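Local coordinates for CBS domain-containing protein CBSX2, chloroplastic (Arabidopsis thaliana, PDB 4GQY) that binds adenosine monophosphate through its paired CBS domains and probably regulates chloroplast thioredoxins in response to adenylate levels, at residues 47-52 against 106-111. Sequence-based numbering, arbitrary orientation.
Sequences WTLVGV and PSPLVV. With AMP (adenosine monophosphate), chain E.
L49 swings its CG away from the backbone N (chi1 -179°) and so extends CD2 toward P108 and V110, while chi1 of 57° tucks CG1 of V52 over its own backbone, against the adenine ring of AMP. The CD2 methyl of L49 comes up against CG of the pyrrolidine ring of P108, 3.7 Å away, whereas V110 and L49 run alongside each other in opposite directions, with V110 CG1 in tight contact with CD2. The ring of P108 is thus held between protein and nucleotide: its CD packs on CA of G51, 3.8 Å away, and its CB approaches N1 of AMP to 3.1 Å. V52 CG1 touches both P108 CB and the purine, 3.6 Å from AMP C4. Replacing P108 by alanine removes CG and CD, which is likely to open a gap beside L49 and G51 and let the backbone before L109 turn more freely. The backbone of L109 pairs with the adenine twice, L109 N donating to AMP N1 (2.7 Å) and L109 O accepting from AMP N6 (3.0 Å). Closer to strand 105-106, S107 N makes a weak hydrogen bond to V50 O. G51 and P106 form an antiparallel, non-hydrogen-bonded pair, joining strand 49-54 of the first CBS motif to the short strand 105-106 of the second; V50 and G51 form a classic bulge opposite V42 of strand 39-43, and L49 and V110 also pack on V135 of strand 131-135.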
ATOM      1  N   TRP A  47     -24.521 -11.024   8.627  1.00 22.90           N
ATOM      2  CA  TRP A  47     -23.816 -10.994   7.342  1.00 21.66           C
ATOM      3  C   TRP A  47     -23.128  -9.672   7.034  1.00 18.73           C
ATOM      4  O   TRP A  47     -22.831  -9.365   5.878  1.00 19.04           O
ATOM      5  CB  TRP A  47     -24.728 -11.417   6.193  1.00 21.01           C
ATOM      6  CG  TRP A  47     -24.718 -12.887   6.017  1.00 21.77           C
ATOM      7  CD1 TRP A  47     -25.284 -13.812   6.846  1.00 23.88           C
ATOM      8  CD2 TRP A  47     -24.112 -13.621   4.946  1.00 23.85           C
ATOM      9  NE1 TRP A  47     -25.063 -15.073   6.358  1.00 25.94           N
ATOM     10  CE2 TRP A  47     -24.351 -14.986   5.194  1.00 23.66           C
ATOM     11  CE3 TRP A  47     -23.402 -13.254   3.800  1.00 25.14           C
ATOM     12  CZ2 TRP A  47     -23.887 -15.995   4.334  1.00 22.62           C
ATOM     13  CZ3 TRP A  47     -22.943 -14.264   2.944  1.00 26.86           C
ATOM     14  CH2 TRP A  47     -23.190 -15.613   3.218  1.00 27.88           C
ATOM     15  N   THR A  48     -22.892  -8.894   8.079  1.00 18.12           N
ATOM     16  CA  THR A  48     -22.024  -7.730   8.014  1.00 19.79           C
ATOM     17  C   THR A  48     -20.577  -8.209   7.873  1.00 18.38           C
ATOM     18  O   THR A  48     -20.139  -9.099   8.612  1.00 18.37           O
ATOM     19  CB  THR A  48     -22.139  -6.959   9.319  1.00 18.62           C
ATOM     20  OG1 THR A  48     -23.510  -6.573   9.506  1.00 26.59           O
ATOM     21  CG2 THR A  48     -21.241  -5.724   9.305  1.00 20.75           C
ATOM     22  N   LEU A  49     -19.827  -7.626   6.944  1.00 20.04           N
ATOM     23  CA  LEU A  49     -18.413  -8.003   6.785  1.00 13.83           C
ATOM     24  C   LEU A  49     -17.592  -7.464   7.937  1.00 13.05           C
ATOM     25  O   LEU A  49     -17.531  -6.243   8.116  1.00 11.17           O
ATOM     26  CB  LEU A  49     -17.853  -7.435   5.486  1.00 12.72           C
ATOM     27  CG  LEU A  49     -16.397  -7.873   5.379  1.00 10.21           C
ATOM     28  CD1 LEU A  49     -16.345  -9.371   5.107  1.00  8.58           C
ATOM     29  CD2 LEU A  49     -15.753  -7.096   4.294  1.00 11.22           C
ATOM     30  N   VAL A  50     -16.977  -8.348   8.729  1.00 15.28           N
ATOM     31  CA  VAL A  50     -16.163  -7.886   9.858  1.00 13.44           C
ATOM     32  C   VAL A  50     -14.687  -8.220   9.729  1.00 16.58           C
ATOM     33  O   VAL A  50     -13.868  -7.709  10.491  1.00 16.06           O
ATOM     34  CB  VAL A  50     -16.636  -8.408  11.246  1.00 14.11           C
ATOM     35  CG1 VAL A  50     -18.100  -8.045  11.499  1.00 22.10           C
ATOM     36  CG2 VAL A  50     -16.411  -9.915  11.359  1.00 14.24           C
ATOM     37  N   GLY A  51     -14.318  -9.077   8.793  1.00 14.18           N
ATOM     38  CA  GLY A  51     -12.887  -9.315   8.668  1.00 13.79           C
ATOM     39  C   GLY A  51     -12.504 -10.108   7.447  1.00 14.36           C
ATOM     40  O   GLY A  51     -13.370 -10.486   6.655  1.00 18.46           O
ATOM     41  N   VAL A  52     -11.209 -10.330   7.270  1.00  8.12           N
ATOM     42  CA  VAL A  52     -10.742 -11.277   6.279  1.00  9.30           C
ATOM     43  C   VAL A  52      -9.665 -12.134   6.940  1.00 10.76           C
ATOM     44  O   VAL A  52      -8.777 -11.607   7.623  1.00 11.35           O
ATOM     45  CB  VAL A  52     -10.180 -10.598   5.013  1.00 10.51           C
ATOM     46  CG1 VAL A  52      -9.034  -9.627   5.342  1.00 11.92           C
ATOM     47  CG2 VAL A  52      -9.680 -11.654   4.030  1.00 11.84           C
ATOM     48  N   PRO A 106      -9.100  -7.228  10.930  1.00 18.34           N
ATOM     49  CA  PRO A 106     -10.465  -6.684  11.043  1.00 18.61           C
ATOM     50  C   PRO A 106     -10.643  -5.530  10.076  1.00 20.01           C
ATOM     51  O   PRO A 106      -9.628  -5.036   9.575  1.00 20.98           O
ATOM     52  CB  PRO A 106     -10.544  -6.191  12.496  1.00 18.67           C
ATOM     53  CG  PRO A 106      -9.097  -5.951  12.915  1.00 18.51           C
ATOM     54  CD  PRO A 106      -8.243  -6.895  12.083  1.00 20.00           C
ATOM     55  N   SER A 107     -11.885  -5.134   9.797  1.00 17.12           N
ATOM     56  CA  SER A 107     -12.152  -3.996   8.905  1.00 18.12           C
ATOM     57  C   SER A 107     -11.304  -3.943   7.641  1.00 16.64           C
ATOM     58  O   SER A 107     -10.520  -3.012   7.472  1.00 20.13           O
ATOM     59  CB  SER A 107     -11.901  -2.682   9.635  1.00 16.61           C
ATOM     60  OG  SER A 107     -12.593  -2.626  10.858  1.00 20.53           O
ATOM     61  N   PRO A 108     -11.464  -4.914   6.739  1.00 15.65           N
ATOM     62  CA  PRO A 108     -10.621  -4.874   5.535  1.00 16.31           C
ATOM     63  C   PRO A 108     -11.023  -3.766   4.575  1.00 15.71           C
ATOM     64  O   PRO A 108     -12.112  -3.219   4.704  1.00 14.80           O
ATOM     65  CB  PRO A 108     -10.878  -6.234   4.878  1.00 13.92           C
ATOM     66  CG  PRO A 108     -12.219  -6.680   5.395  1.00 16.70           C
ATOM     67  CD  PRO A 108     -12.340  -6.096   6.785  1.00 14.96           C
ATOM     68  N   LEU A 109     -10.147  -3.438   3.628  1.00 13.19           N
ATOM     69  CA  LEU A 109     -10.525  -2.566   2.526  1.00 12.46           C
ATOM     70  C   LEU A 109     -11.522  -3.318   1.666  1.00 11.92           C
ATOM     71  O   LEU A 109     -11.373  -4.528   1.436  1.00  7.35           O
ATOM     72  CB  LEU A 109      -9.314  -2.195   1.666  1.00 12.64           C
ATOM     73  CG  LEU A 109      -8.219  -1.339   2.298  1.00 21.24           C
ATOM     74  CD1 LEU A 109      -7.199  -0.911   1.260  1.00 17.73           C
ATOM     75  CD2 LEU A 109      -8.824  -0.138   3.007  1.00 18.46           C
ATOM     76  N   VAL A 110     -12.533  -2.599   1.186  1.00 11.78           N
ATOM     77  CA  VAL A 110     -13.606  -3.207   0.412  1.00 13.39           C
ATOM     78  C   VAL A 110     -14.020  -2.325  -0.757  1.00 11.76           C
ATOM     79  O   VAL A 110     -13.665  -1.141  -0.802  1.00 12.53           O
ATOM     80  CB  VAL A 110     -14.851  -3.494   1.273  1.00 14.94           C
ATOM     81  CG1 VAL A 110     -14.494  -4.414   2.442  1.00 14.23           C
ATOM     82  CG2 VAL A 110     -15.503  -2.184   1.753  1.00 14.48           C
ATOM     83  N   VAL A 111     -14.744  -2.932  -1.700  1.00 12.36           N
ATOM     84  CA  VAL A 111     -15.351  -2.214  -2.819  1.00 16.26           C
ATOM     85  C   VAL A 111     -16.846  -2.507  -2.898  1.00 16.17           C
ATOM     86  O   VAL A 111     -17.353  -3.419  -2.213  1.00 14.91           O
ATOM     87  CB  VAL A 111     -14.737  -2.628  -4.152  1.00 15.34           C
ATOM     88  CG1 VAL A 111     -13.268  -2.204  -4.208  1.00 15.59           C
ATOM     89  CG2 VAL A 111     -14.897  -4.151  -4.353  1.00 15.09           C
TER
HETATM   90  P   AMP E 301      -3.363 -11.816   1.142  1.00 16.11           P
HETATM   91  O1P AMP E 301      -1.916 -12.083   0.756  1.00 14.46           O
HETATM   92  O2P AMP E 301      -4.026 -10.682   0.358  1.00 10.72           O
HETATM   93  O3P AMP E 301      -4.185 -13.087   1.247  1.00 14.19           O
HETATM   94  O5' AMP E 301      -3.319 -11.304   2.650  1.00 11.05           O
HETATM   95  C5' AMP E 301      -2.203 -10.588   3.154  1.00 15.50           C
HETATM   96  C4' AMP E 301      -2.543  -9.906   4.457  1.00 13.89           C
HETATM   97  O4' AMP E 301      -3.429  -8.784   4.189  1.00 14.97           O
HETATM   98  C3' AMP E 301      -3.259 -10.771   5.491  1.00 14.80           C
HETATM   99  O3' AMP E 301      -2.918 -10.321   6.805  1.00 13.15           O
HETATM  100  C2' AMP E 301      -4.729 -10.449   5.239  1.00 17.26           C
HETATM  101  O2' AMP E 301      -5.563 -10.673   6.359  1.00 13.65           O
HETATM  102  C1' AMP E 301      -4.670  -8.966   4.857  1.00 11.93           C
HETATM  103  N9  AMP E 301      -5.721  -8.574   3.914  1.00 14.16           N
HETATM  104  C8  AMP E 301      -6.091  -9.332   2.855  1.00 13.97           C
HETATM  105  N7  AMP E 301      -7.078  -8.730   2.137  1.00 11.72           N
HETATM  106  C5  AMP E 301      -7.348  -7.563   2.748  1.00 11.77           C
HETATM  107  C6  AMP E 301      -8.289  -6.457   2.530  1.00 11.92           C
HETATM  108  N6  AMP E 301      -9.132  -6.487   1.470  1.00  9.61           N
HETATM  109  N1  AMP E 301      -8.258  -5.422   3.399  1.00 12.46           N
HETATM  110  C2  AMP E 301      -7.418  -5.374   4.449  1.00 13.20           C
HETATM  111  N3  AMP E 301      -6.552  -6.361   4.716  1.00 18.27           N
HETATM  112  C4  AMP E 301      -6.468  -7.462   3.921  1.00 13.20           C